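Proximal thread matrix protein 1 (Mytilus galloprovincialis, PDB 4CN9) probably binds collagen as a matrix protein of the mussel byssus, carrying two von Willebrand factor type A domains and zinc ions, one of them in a MIDAS motif. Local coordinates at residues A[139-144]-A[177-182]; A[59-64]-A[104-109]; A[300-305]-A[334-339]; A[257-262]-A[326-331]; A[82-87]-A[232-237]. All blocks are in the same frame, centred on the assembly; numbering follows the deposited sequence.

Interaction 1 of 5, residues A[139-144]-A[177-182]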
# COMPACT_ATOMS: atom_id res chain seq x y z
N GLN A 139 12.01 -18.47 17.57
CA GLN A 139 10.78 -17.70 17.47
C GLN A 139 10.89 -16.77 16.26
O GLN A 139 11.98 -16.54 15.76
CB GLN A 139 10.60 -16.79 18.69
CG GLN A 139 10.55 -17.46 20.04
CD GLN A 139 10.30 -16.47 21.15
OE1 GLN A 139 10.51 -15.26 20.99
NE2 GLN A 139 9.83 -16.96 22.30
N THR A 140 9.76 -16.20 15.84
CA THR A 140 9.77 -15.21 14.75
C THR A 140 9.01 -13.94 15.18
O THR A 140 7.78 -13.89 15.14
CB THR A 140 9.13 -15.79 13.47
OG1 THR A 140 9.85 -16.97 13.08
CG2 THR A 140 9.16 -14.79 12.32
N GLU A 141 9.75 -12.92 15.60
CA GLU A 141 9.14 -11.70 16.12
C GLU A 141 9.18 -10.59 15.09
O GLU A 141 10.00 -9.67 15.18
CB GLU A 141 9.85 -11.23 17.39
CG GLU A 141 9.86 -12.21 18.53
CD GLU A 141 10.69 -11.68 19.72
OE1 GLU A 141 10.53 -10.50 20.09
OE2 GLU A 141 11.50 -12.44 20.28
N ILE A 142 8.27 -10.65 14.12
CA ILE A 142 8.22 -9.67 13.05
C ILE A 142 7.95 -8.28 13.64
O ILE A 142 8.57 -7.28 13.25
CB ILE A 142 7.14 -10.04 12.00
CG1 ILE A 142 7.54 -11.36 11.30
CG2 ILE A 142 6.94 -8.90 11.01
CD1 ILE A 142 6.62 -11.77 10.13
N GLY A 143 7.01 -8.20 14.57
CA GLY A 143 6.64 -6.92 15.15
C GLY A 143 7.77 -6.30 15.95
O GLY A 143 7.97 -5.08 15.90
N THR A 144 8.52 -7.12 16.69
CA THR A 144 9.65 -6.62 17.46
C THR A 144 10.69 -6.06 16.50
O THR A 144 11.29 -5.02 16.77
CB THR A 144 10.27 -7.69 18.36
OG1 THR A 144 9.25 -8.23 19.20
CG2 THR A 144 11.39 -7.12 19.23
N SER A 177 4.58 -14.37 12.43
CA SER A 177 4.95 -13.75 13.69
C SER A 177 4.27 -14.54 14.80
O SER A 177 3.06 -14.73 14.76
CB SER A 177 4.47 -12.29 13.72
OG SER A 177 5.17 -11.53 14.68
N ASN A 178 5.04 -15.02 15.77
CA ASN A 178 4.46 -15.85 16.84
C ASN A 178 4.91 -15.48 18.24
O ASN A 178 4.73 -16.26 19.16
CB ASN A 178 4.72 -17.33 16.59
CG ASN A 178 6.21 -17.68 16.59
OD1 ASN A 178 7.06 -16.82 16.77
ND2 ASN A 178 6.52 -18.95 16.39
N ALA A 179 5.47 -14.28 18.39
CA ALA A 179 5.89 -13.78 19.69
C ALA A 179 6.29 -12.31 19.57
O ALA A 179 6.44 -11.79 18.46
CB ALA A 179 7.04 -14.61 20.23
N GLY A 180 6.43 -11.64 20.70
CA GLY A 180 6.92 -10.27 20.74
C GLY A 180 5.87 -9.22 20.42
O GLY A 180 4.67 -9.46 20.56
N ALA A 181 6.33 -8.05 19.99
CA ALA A 181 5.43 -6.94 19.71
C ALA A 181 4.43 -7.30 18.61
O ALA A 181 4.80 -7.89 17.60
CB ALA A 181 6.23 -5.72 19.32
N PRO A 182 3.15 -6.96 18.81
CA PRO A 182 2.13 -7.22 17.78
C PRO A 182 2.47 -6.47 16.50
O PRO A 182 2.65 -5.26 16.55
CB PRO A 182 0.84 -6.69 18.41
CG PRO A 182 1.27 -5.79 19.52
CD PRO A 182 2.58 -6.31 20.01
O HOH W 1 6.64 -9.62 17.12
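Asn178 lays its carboxamide against the backbone of Thr140, and its OD1 takes the Thr140 N-H at 2.9 Å in a nearly straight bond of 169°. Its chi1 of 62° sets CG between the backbone N and the carbonyl carbon; OD1 faces Thr140 N. The Asn178 N-H in turn reaches Thr140 O at 3.0 Å. The two bonds clasp Thr140 from both ends of its backbone. Ser177 sits beside this pair; its CA-H points at the same Thr140 O, and its OG receives a weak bond from Ile142 N. A second clasp lies at the helix start. Thr144 OG1 accepts the Ala181 N-H at 3.0 Å and donates to Glu141 OE1 at 2.8 Å, on the lone pair away from the other carboxylate oxygen. Between the clasps one water, held by Thr144 N, gives its hydrogens to Ala179 O and Ala181 O. Gly143 packs its CA 3.2 Å from Ala181 O, where a side chain would collide. This is the rim of the zinc-occupied MIDAS: the side chain of Thr140 lies about 4 Å from the metal. Glu141, the N-cap of helix 142-153, also bonds through OE2 to Gly109 N, while Ile142 packs on Phe106 of strand 100-106 and on helix 208-214, and Ala181 meets Glu186 of helix 183-192.

Interaction 2 of 5, residues A[59-64]-A[104-109]. With ZN (zinc ion), chain C.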
# COMPACT_ATOMS: atom_id res chain seq x y z
N LEU A 59 15.30 -6.09 6.87
CA LEU A 59 14.93 -6.87 8.05
C LEU A 59 14.99 -8.34 7.65
O LEU A 59 14.18 -8.81 6.85
CB LEU A 59 13.52 -6.44 8.49
CG LEU A 59 13.01 -6.58 9.92
CD1 LEU A 59 14.06 -6.28 11.00
CD2 LEU A 59 11.83 -5.63 10.07
N PHE A 60 15.98 -9.02 8.20
CA PHE A 60 16.49 -10.30 7.72
C PHE A 60 16.13 -11.37 8.76
O PHE A 60 16.68 -11.36 9.86
CB PHE A 60 18.01 -10.12 7.59
CG PHE A 60 18.76 -11.28 6.99
CD1 PHE A 60 18.96 -12.46 7.70
CD2 PHE A 60 19.32 -11.15 5.72
CE1 PHE A 60 19.68 -13.50 7.13
CE2 PHE A 60 20.04 -12.19 5.15
CZ PHE A 60 20.22 -13.36 5.85
N ASP A 61 15.19 -12.26 8.43
CA ASP A 61 14.77 -13.38 9.30
C ASP A 61 15.96 -14.31 9.54
O ASP A 61 16.54 -14.82 8.57
CB ASP A 61 13.62 -14.11 8.59
CG ASP A 61 13.00 -15.27 9.41
OD1 ASP A 61 13.69 -15.97 10.19
OD2 ASP A 61 11.78 -15.50 9.22
N ASP A 62 16.38 -14.49 10.80
CA ASP A 62 17.43 -15.48 11.10
C ASP A 62 16.94 -16.60 12.02
O ASP A 62 17.68 -17.09 12.86
CB ASP A 62 18.75 -14.84 11.58
CG ASP A 62 18.65 -14.13 12.94
OD1 ASP A 62 17.55 -13.94 13.49
OD2 ASP A 62 19.73 -13.76 13.46
N SER A 63 15.70 -17.02 11.81
CA SER A 63 15.11 -18.16 12.52
C SER A 63 15.71 -19.49 12.09
O SER A 63 16.17 -19.65 10.95
CB SER A 63 13.58 -18.21 12.32
OG SER A 63 13.22 -18.44 10.95
N SER A 64 15.69 -20.46 13.00
CA SER A 64 16.31 -21.77 12.79
C SER A 64 15.65 -22.55 11.66
O SER A 64 16.29 -23.40 11.04
CB SER A 64 16.26 -22.59 14.08
OG SER A 64 14.92 -22.80 14.48
N VAL A 104 19.21 -5.49 9.75
CA VAL A 104 18.76 -5.88 11.07
C VAL A 104 18.26 -7.31 11.02
O VAL A 104 17.38 -7.64 10.21
CB VAL A 104 17.62 -4.95 11.51
CG1 VAL A 104 16.95 -5.45 12.77
CG2 VAL A 104 18.16 -3.53 11.66
N GLN A 105 18.83 -8.17 11.86
CA GLN A 105 18.42 -9.57 11.94
C GLN A 105 17.32 -9.72 12.99
O GLN A 105 17.34 -9.04 14.02
CB GLN A 105 19.59 -10.49 12.32
CG GLN A 105 20.78 -10.42 11.38
CD GLN A 105 22.09 -10.96 12.01
OE1 GLN A 105 23.14 -10.32 11.91
NE2 GLN A 105 22.02 -12.12 12.62
N PHE A 106 16.36 -10.59 12.74
CA PHE A 106 15.28 -10.81 13.69
C PHE A 106 14.81 -12.26 13.67
O PHE A 106 14.73 -12.89 12.60
CB PHE A 106 14.10 -9.87 13.39
CG PHE A 106 13.18 -10.37 12.30
CD1 PHE A 106 13.47 -10.10 10.96
CD2 PHE A 106 12.07 -11.13 12.61
CE1 PHE A 106 12.64 -10.59 9.95
CE2 PHE A 106 11.24 -11.62 11.60
CZ PHE A 106 11.52 -11.35 10.28
N SER A 107 14.53 -12.79 14.86
CA SER A 107 13.81 -14.04 15.04
C SER A 107 13.40 -14.10 16.51
O SER A 107 12.30 -13.65 16.88
CB SER A 107 14.63 -15.29 14.62
OG SER A 107 15.95 -15.32 15.13
N GLN A 108 14.28 -14.63 17.34
CA GLN A 108 14.17 -14.43 18.77
C GLN A 108 14.97 -13.16 19.10
O GLN A 108 16.21 -13.12 19.01
CB GLN A 108 14.66 -15.67 19.54
CG GLN A 108 14.45 -15.59 21.05
CD GLN A 108 15.53 -14.78 21.73
OE1 GLN A 108 16.71 -15.15 21.69
NE2 GLN A 108 15.14 -13.67 22.35
N GLY A 109 14.25 -12.10 19.41
CA GLY A 109 14.85 -10.78 19.49
C GLY A 109 15.42 -10.27 18.17
O GLY A 109 15.28 -10.87 17.10
ZN ZN C . 11.36 -19.32 10.27
O HOH W 2 10.51 -17.44 10.58
O HOH W 3 10.93 -20.02 12.18
O HOH W 4 9.53 -20.26 9.77
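Asp62 follows the end of strand 54-61, in the loop of the MIDAS of this von Willebrand factor type A domain, and reaches across to the neighbouring parallel strand 100-106. From CB, chi1 of 66° sets CG between the backbone N and the carbonyl carbon, 3.8 Å from Gln105 CB. The carboxylate then splits its oxygens. OD1 takes the hydroxyl of Ser107 OG at 2.7 Å, from above the carboxylate plane, and OD2 takes Gln105 NE2 at 2.9 Å on its anti side but tilted out of that plane, the amide plane turned 88° to the carboxylate. Arg135 also forms a salt bridge to OD2, probably balancing the buried charge. The strand backbones pair through Phe60 N to Val104 O, Phe106 N to Phe60 O and Asp62 N to Phe106 O. On the sheet face of Leu59, Asp61 and Phe106, the Phe106 ring takes the CA-H of Asp61 over one face, 4.0 Å from its centroid, and Leu59 crosses it at about a right angle. Asp61 works from the second shell: its OD2 accepts from a zinc-bound water, and its OD1 accepts both the N-H of Ser63, in an Asx turn, and the hydroxyl of Ser63, whose OG binds the zinc ion at 2.2 Å.

Interaction 3 of 5, residues A[300-305]-A[334-339]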
# COMPACT_ATOMS: atom_id res chain seq x y z
N VAL A 300 -19.85 5.71 -10.31
CA VAL A 300 -20.57 4.45 -10.50
C VAL A 300 -21.38 4.23 -9.23
O VAL A 300 -20.88 4.43 -8.14
CB VAL A 300 -19.59 3.27 -10.67
CG1 VAL A 300 -20.33 1.93 -10.73
CG2 VAL A 300 -18.75 3.45 -11.92
N THR A 301 -22.64 3.85 -9.38
CA THR A 301 -23.43 3.47 -8.22
C THR A 301 -23.83 2.01 -8.30
O THR A 301 -23.85 1.41 -9.39
CB THR A 301 -24.69 4.35 -8.09
OG1 THR A 301 -25.47 4.25 -9.27
CG2 THR A 301 -24.31 5.79 -7.87
N PHE A 302 -24.15 1.43 -7.14
CA PHE A 302 -24.59 0.04 -7.08
C PHE A 302 -25.76 -0.16 -6.13
O PHE A 302 -25.86 0.51 -5.11
CB PHE A 302 -23.43 -0.91 -6.76
CG PHE A 302 -22.69 -0.58 -5.49
CD1 PHE A 302 -23.11 -1.10 -4.27
CD2 PHE A 302 -21.56 0.22 -5.52
CE1 PHE A 302 -22.43 -0.80 -3.11
CE2 PHE A 302 -20.86 0.52 -4.36
CZ PHE A 302 -21.30 0.02 -3.15
N ALA A 303 -26.67 -1.03 -6.53
CA ALA A 303 -27.76 -1.48 -5.67
C ALA A 303 -27.85 -2.97 -5.96
O ALA A 303 -26.93 -3.70 -5.61
CB ALA A 303 -29.04 -0.75 -5.98
N ASP A 304 -28.90 -3.45 -6.61
CA ASP A 304 -28.87 -4.86 -7.02
C ASP A 304 -27.82 -5.10 -8.10
O ASP A 304 -27.23 -6.17 -8.18
CB ASP A 304 -30.24 -5.35 -7.50
CG ASP A 304 -30.84 -4.45 -8.53
OD1 ASP A 304 -30.69 -3.20 -8.41
OD2 ASP A 304 -31.44 -5.00 -9.48
N ARG A 305 -27.60 -4.09 -8.95
CA ARG A 305 -26.59 -4.18 -10.01
C ARG A 305 -25.83 -2.87 -10.02
O ARG A 305 -25.97 -2.10 -9.07
CB ARG A 305 -27.25 -4.46 -11.37
CG ARG A 305 -27.94 -5.84 -11.47
CD ARG A 305 -26.93 -6.98 -11.44
NE ARG A 305 -27.57 -8.31 -11.60
CZ ARG A 305 -27.94 -9.11 -10.60
NH1 ARG A 305 -27.78 -8.75 -9.33
NH2 ARG A 305 -28.48 -10.30 -10.87
N GLY A 334 -33.19 -2.78 -2.13
CA GLY A 334 -32.29 -2.83 -0.99
C GLY A 334 -31.31 -3.99 -1.10
O GLY A 334 -31.40 -4.97 -0.37
N GLN A 335 -30.41 -3.88 -2.07
CA GLN A 335 -29.28 -4.78 -2.22
C GLN A 335 -28.07 -3.89 -2.43
O GLN A 335 -28.22 -2.71 -2.77
CB GLN A 335 -29.45 -5.69 -3.44
CG GLN A 335 -30.42 -6.83 -3.25
CD GLN A 335 -30.55 -7.66 -4.51
OE1 GLN A 335 -29.54 -8.03 -5.13
NE2 GLN A 335 -31.79 -7.93 -4.92
N THR A 336 -26.88 -4.44 -2.24
CA THR A 336 -25.63 -3.71 -2.45
C THR A 336 -24.63 -4.58 -3.24
O THR A 336 -23.92 -5.40 -2.67
CB THR A 336 -24.99 -3.24 -1.11
OG1 THR A 336 -25.17 -4.24 -0.10
CG2 THR A 336 -25.62 -1.95 -0.62
N ALA A 337 -24.57 -4.37 -4.54
CA ALA A 337 -23.68 -5.13 -5.40
C ALA A 337 -22.32 -4.46 -5.50
O ALA A 337 -21.99 -3.84 -6.52
CB ALA A 337 -24.30 -5.27 -6.78
N ILE A 338 -21.53 -4.57 -4.44
CA ILE A 338 -20.19 -3.99 -4.37
C ILE A 338 -19.34 -4.55 -5.50
O ILE A 338 -18.62 -3.80 -6.16
CB ILE A 338 -19.52 -4.32 -3.01
CG1 ILE A 338 -20.33 -3.73 -1.86
CG2 ILE A 338 -18.11 -3.79 -2.94
CD1 ILE A 338 -19.93 -4.29 -0.51
N GLY A 339 -19.45 -5.86 -5.73
CA GLY A 339 -18.71 -6.48 -6.82
C GLY A 339 -19.01 -5.91 -8.19
O GLY A 339 -18.10 -5.67 -9.00
O HOH W 5 -29.08 -10.64 -7.08
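Ala303 O takes the N-H of Ala337 at 2.7 Å, with the donor in the carbonyl plane but the angle at hydrogen bent to 132°. The same oxygen lies 3.3 Å from Ala337 CB, and the methyl is also close to Asp304 O, so it fits against two successive carbonyls. Ala337 is the N-cap of helix 338-349 and the centre of an inverse gamma turn. In this second von Willebrand factor type A domain the contact ties the end of strand 295-302 to the start of that helix. Phe302 carries the apolar half: its chi1 of 56° turns CG toward the 334-339 segment. Ile338 CA rides 4.0 Å above the plane of the Phe302 ring, over the centre, while Ile338 CG1 touches Phe302 CE1 at 3.8 Å and Ala337 O comes within 3.3 Å of Phe302 CB. An alanine at Phe302 would probably leave a gap beside Ile338 CA and CG1 and let the helix start shift against the sheet. At the outer end the Gln335 amide packs against Asp304 CB, with OE1 3.6 Å from it; this OE1 is bonded to Asn374 and, through a water, to Arg305 NH1, which itself donates to Asp304 O at 2.9 Å.

Interaction 4 of 5, residues A[257-262]-A[326-331]. Unlike the reference sequence in segment 326-331: Thr329 (reference Ser).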
# COMPACT_ATOMS: atom_id res chain seq x y z
N PHE A 257 -15.68 7.55 -7.85
CA PHE A 257 -16.52 7.24 -6.70
C PHE A 257 -17.40 6.06 -7.08
O PHE A 257 -18.11 6.11 -8.08
CB PHE A 257 -17.43 8.40 -6.33
CG PHE A 257 -16.69 9.60 -5.81
CD1 PHE A 257 -16.11 9.58 -4.57
CD2 PHE A 257 -16.61 10.75 -6.57
CE1 PHE A 257 -15.43 10.69 -4.09
CE2 PHE A 257 -15.95 11.88 -6.10
CZ PHE A 257 -15.36 11.84 -4.86
N VAL A 258 -17.33 5.01 -6.29
CA VAL A 258 -18.16 3.84 -6.51
C VAL A 258 -19.00 3.71 -5.27
O VAL A 258 -18.50 3.27 -4.22
CB VAL A 258 -17.30 2.59 -6.71
CG1 VAL A 258 -18.18 1.36 -6.90
CG2 VAL A 258 -16.35 2.78 -7.90
N PHE A 259 -20.25 4.13 -5.35
CA PHE A 259 -21.06 4.19 -4.14
C PHE A 259 -22.46 3.58 -4.17
O PHE A 259 -23.12 3.48 -5.20
CB PHE A 259 -21.10 5.61 -3.59
CG PHE A 259 -21.87 6.59 -4.41
CD1 PHE A 259 -23.23 6.79 -4.19
CD2 PHE A 259 -21.22 7.40 -5.33
CE1 PHE A 259 -23.94 7.74 -4.93
CE2 PHE A 259 -21.92 8.35 -6.07
CZ PHE A 259 -23.28 8.52 -5.87
N ASP A 260 -22.85 3.18 -2.96
CA ASP A 260 -24.09 2.52 -2.62
C ASP A 260 -25.26 3.45 -2.92
O ASP A 260 -25.28 4.60 -2.47
CB ASP A 260 -24.00 2.20 -1.12
CG ASP A 260 -25.17 1.43 -0.59
OD1 ASP A 260 -26.19 1.24 -1.28
OD2 ASP A 260 -25.05 1.01 0.59
N ALA A 261 -26.21 2.95 -3.70
CA ALA A 261 -27.43 3.70 -4.00
C ALA A 261 -28.68 2.90 -3.66
O ALA A 261 -29.76 3.17 -4.18
CB ALA A 261 -27.45 4.13 -5.47
N SER A 262 -28.51 1.93 -2.77
CA SER A 262 -29.59 1.11 -2.23
C SER A 262 -30.63 1.91 -1.44
O SER A 262 -30.32 2.95 -0.86
CB SER A 262 -28.99 0.05 -1.29
OG SER A 262 -30.00 -0.51 -0.46
N ASP A 326 -25.01 15.38 -7.36
CA ASP A 326 -26.26 15.69 -6.67
C ASP A 326 -27.52 15.19 -7.37
O ASP A 326 -28.54 14.93 -6.72
CB ASP A 326 -26.36 17.20 -6.44
CG ASP A 326 -25.83 17.61 -5.08
OD1 ASP A 326 -25.76 16.74 -4.19
OD2 ASP A 326 -25.49 18.79 -4.91
N LYS A 327 -27.45 15.05 -8.69
CA LYS A 327 -28.56 14.55 -9.48
C LYS A 327 -28.76 13.03 -9.39
O LYS A 327 -29.80 12.51 -9.80
CB LYS A 327 -28.37 14.93 -10.96
CG LYS A 327 -28.73 16.37 -11.28
CD LYS A 327 -28.65 16.65 -12.78
CE LYS A 327 -28.15 18.06 -13.05
NZ LYS A 327 -27.89 18.32 -14.50
N VAL A 328 -27.79 12.32 -8.85
CA VAL A 328 -27.88 10.86 -8.80
C VAL A 328 -28.99 10.40 -7.85
O VAL A 328 -29.05 10.84 -6.71
CB VAL A 328 -26.52 10.23 -8.40
CG1 VAL A 328 -26.65 8.73 -8.17
CG2 VAL A 328 -25.51 10.50 -9.50
N THR A 329 -29.88 9.56 -8.36
CA THR A 329 -31.05 9.10 -7.62
C THR A 329 -30.84 7.70 -7.04
O THR A 329 -30.20 6.87 -7.65
CB THR A 329 -32.30 9.04 -8.53
OG1 THR A 329 -32.09 8.08 -9.57
CG2 THR A 329 -32.58 10.40 -9.16
N PRO A 330 -31.38 7.45 -5.85
CA PRO A 330 -31.20 6.12 -5.27
C PRO A 330 -32.17 5.11 -5.87
O PRO A 330 -33.19 5.48 -6.44
CB PRO A 330 -31.47 6.32 -3.79
CG PRO A 330 -32.35 7.55 -3.72
CD PRO A 330 -32.06 8.38 -4.92
N SER A 331 -31.84 3.83 -5.74
CA SER A 331 -32.69 2.76 -6.20
C SER A 331 -33.77 2.46 -5.16
O SER A 331 -33.64 2.81 -3.99
CB SER A 331 -31.83 1.51 -6.43
OG SER A 331 -32.62 0.41 -6.81
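The loop that follows strand 253-260, a central strand of the second von Willebrand factor type A domain, meets here the segment that runs on from helix 318-327. By its place after the equivalent strand, this loop probably corresponds to the Asp61-Ser63 loop of the first domain, although no zinc ion is bound at this end. One strong bond joins the two segments: Ser331 N donates to Ala261 O at 2.7 Å with an angle of 164° at hydrogen, approaching nearly along the C=O axis. Around that oxygen the partner chain closes in with carbon, Pro330 CA and Ser331 CB each 3.5 Å from Ala261 O. Toward Phe259 and Val328 the contact turns apolar. Phe259 holds CG between the backbone N and the carbonyl carbon (chi1 69°), and its ring reaches toward Val328 tip to tip, CZ meeting Val328 CG1 at 4.1 Å. The touch is light; Met276 and Met280 of helix 272-285 also pack on the ring, so the valine is one of several neighbours there. That helix takes hold of the other segment too, since Lys277 NZ bonds to Val328 O and Tyr273 touches Pro330. Next to Ala261 the loop is stiffened from within by an Asx turn: Asp260 OD1, met nearly end-on by the donor, accepts Ser262 N at 2.8 Å, while Asp260 OD2 is taken by Asp370 N. The hydroxyls of Ser262 and Ser331 turn to local backbone instead, Ser262 OG accepting from Ser264 N and Ser331 OG from Ile333 N.

Interaction 5 of 5, residues A[82-87]-A[232-237]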
# COMPACT_ATOMS: atom_id res chain seq x y z
N LYS A 82 22.91 -8.49 -1.35
CA LYS A 82 24.02 -7.91 -2.09
C LYS A 82 23.57 -7.35 -3.43
O LYS A 82 24.01 -6.28 -3.85
CB LYS A 82 25.10 -8.95 -2.33
CG LYS A 82 25.86 -9.32 -1.10
CD LYS A 82 26.97 -10.33 -1.43
CE LYS A 82 27.61 -10.84 -0.16
NZ LYS A 82 28.51 -11.99 -0.41
N GLU A 83 22.68 -8.07 -4.10
CA GLU A 83 22.17 -7.63 -5.39
C GLU A 83 21.33 -6.35 -5.25
O GLU A 83 21.38 -5.47 -6.10
CB GLU A 83 21.38 -8.76 -6.04
CG GLU A 83 22.29 -9.91 -6.47
CD GLU A 83 21.55 -11.19 -6.75
OE1 GLU A 83 20.31 -11.16 -6.86
OE2 GLU A 83 22.21 -12.24 -6.85
N LEU A 84 20.58 -6.25 -4.15
CA LEU A 84 19.85 -5.02 -3.83
C LEU A 84 20.79 -3.84 -3.69
O LEU A 84 20.55 -2.78 -4.27
CB LEU A 84 19.09 -5.19 -2.51
CG LEU A 84 17.98 -6.25 -2.53
CD1 LEU A 84 17.40 -6.46 -1.13
CD2 LEU A 84 16.90 -5.84 -3.52
N VAL A 85 21.84 -4.02 -2.90
CA VAL A 85 22.83 -2.97 -2.71
C VAL A 85 23.35 -2.45 -4.06
O VAL A 85 23.45 -1.25 -4.28
CB VAL A 85 24.01 -3.47 -1.89
CG1 VAL A 85 25.16 -2.46 -1.92
CG2 VAL A 85 23.56 -3.76 -0.45
N ASP A 86 23.65 -3.38 -4.96
CA ASP A 86 24.21 -3.03 -6.27
C ASP A 86 23.17 -2.47 -7.23
O ASP A 86 23.51 -2.10 -8.35
CB ASP A 86 24.90 -4.26 -6.89
CG ASP A 86 26.30 -4.48 -6.35
OD1 ASP A 86 26.85 -3.56 -5.70
OD2 ASP A 86 26.87 -5.57 -6.58
N SER A 87 21.92 -2.40 -6.79
CA SER A 87 20.83 -1.84 -7.60
C SER A 87 20.58 -0.35 -7.32
O SER A 87 19.85 0.33 -8.07
CB SER A 87 19.55 -2.62 -7.33
OG SER A 87 19.75 -4.01 -7.57
N THR A 232 14.57 -14.15 -8.68
CA THR A 232 13.51 -13.82 -9.62
C THR A 232 12.65 -12.65 -9.12
O THR A 232 11.80 -12.15 -9.85
CB THR A 232 12.61 -15.04 -9.93
OG1 THR A 232 11.85 -15.40 -8.78
CG2 THR A 232 13.44 -16.23 -10.40
N LEU A 233 12.88 -12.21 -7.89
CA LEU A 233 12.09 -11.13 -7.33
C LEU A 233 12.84 -9.81 -7.38
O LEU A 233 12.27 -8.77 -7.04
CB LEU A 233 11.69 -11.43 -5.88
CG LEU A 233 10.91 -12.72 -5.59
CD1 LEU A 233 10.63 -12.81 -4.10
CD2 LEU A 233 9.62 -12.80 -6.38
N LEU A 234 14.11 -9.83 -7.78
CA LEU A 234 14.95 -8.63 -7.69
C LEU A 234 14.33 -7.43 -8.40
O LEU A 234 14.22 -6.33 -7.82
CB LEU A 234 16.36 -8.90 -8.24
CG LEU A 234 17.37 -7.77 -8.07
CD1 LEU A 234 17.53 -7.38 -6.60
CD2 LEU A 234 18.72 -8.16 -8.66
N LYS A 235 13.93 -7.63 -9.65
CA LYS A 235 13.41 -6.51 -10.44
C LYS A 235 12.16 -5.91 -9.80
O LYS A 235 12.02 -4.69 -9.72
CB LYS A 235 13.10 -6.95 -11.88
CG LYS A 235 12.35 -5.88 -12.67
CD LYS A 235 12.26 -6.21 -14.15
CE LYS A 235 11.66 -5.05 -14.95
NZ LYS A 235 10.33 -4.61 -14.43
N LEU A 236 11.27 -6.78 -9.35
CA LEU A 236 10.05 -6.37 -8.67
C LEU A 236 10.32 -5.57 -7.39
O LEU A 236 9.64 -4.58 -7.11
CB LEU A 236 9.21 -7.61 -8.33
CG LEU A 236 8.62 -8.36 -9.52
CD1 LEU A 236 7.98 -9.68 -9.09
CD2 LEU A 236 7.60 -7.50 -10.23
N VAL A 237 11.31 -5.99 -6.62
CA VAL A 237 11.63 -5.30 -5.38
C VAL A 237 12.18 -3.92 -5.67
O VAL A 237 11.81 -2.96 -5.02
CB VAL A 237 12.62 -6.11 -4.52
CG1 VAL A 237 13.12 -5.29 -3.35
CG2 VAL A 237 11.96 -7.39 -4.03
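This is a helix-to-helix apolar contact in the first von Willebrand factor type A domain, where the C-terminal end of helix 73-85 packs on the start of helix 234-241. No hydrogen bond crosses it. Leu234 carries most of the touching. Its chi1 of -174°, anti to the backbone N, carries CG toward helix 73-85. Of its two methyls, CD1 meets Leu84 CD2 at 3.5 Å, while CD2 lies 3.8 Å from Glu83 CB. The two leucines slide past each other in opposite directions. Leu84 CD2 is shared, for Val237 CG1 also touches it at 3.8 Å, the valine crossing at about a right angle. Val237 also packs on Leu222 and Ile200 of the sheet. Ser87 closes the edge, with OG 4.2 Å from Leu234 CD1 and bonded back to Glu83 O at 2.6 Å. An alanine at Ser87 would probably leave Glu83 O without this hydroxyl partner and the end of the helix less firmly held beside Leu234. Leu234 meets mostly carbon, with a Glu83 carboxylate oxygen and Ser87 OG at its edge; the contact therefore rests on shape and burial of carbon, the serine hydroxyl being turned to a partner in its own segment.

Interactions 1 and 2 adjoin at the zinc end of the first domain, joined by Glu141 to Ser107 and Gly109; interaction 2 is buried strand pairing with a charged side-chain network, interaction 1 a partly buried loop contact of backbone clasps and a water. Interactions 3 and 4 form a comparable neighbouring pair in the second domain, about 40 to 50 Å away between centres, sharing the sheet through strands 295-302 and 253-260. Each is crossed by a single direct hydrogen bond and has an aromatic ring in its apolar part; interaction 3 is buried, interaction 4 more exposed. Interaction 5 differs from all four: buried, between two helix ends, and without a polar bond across it.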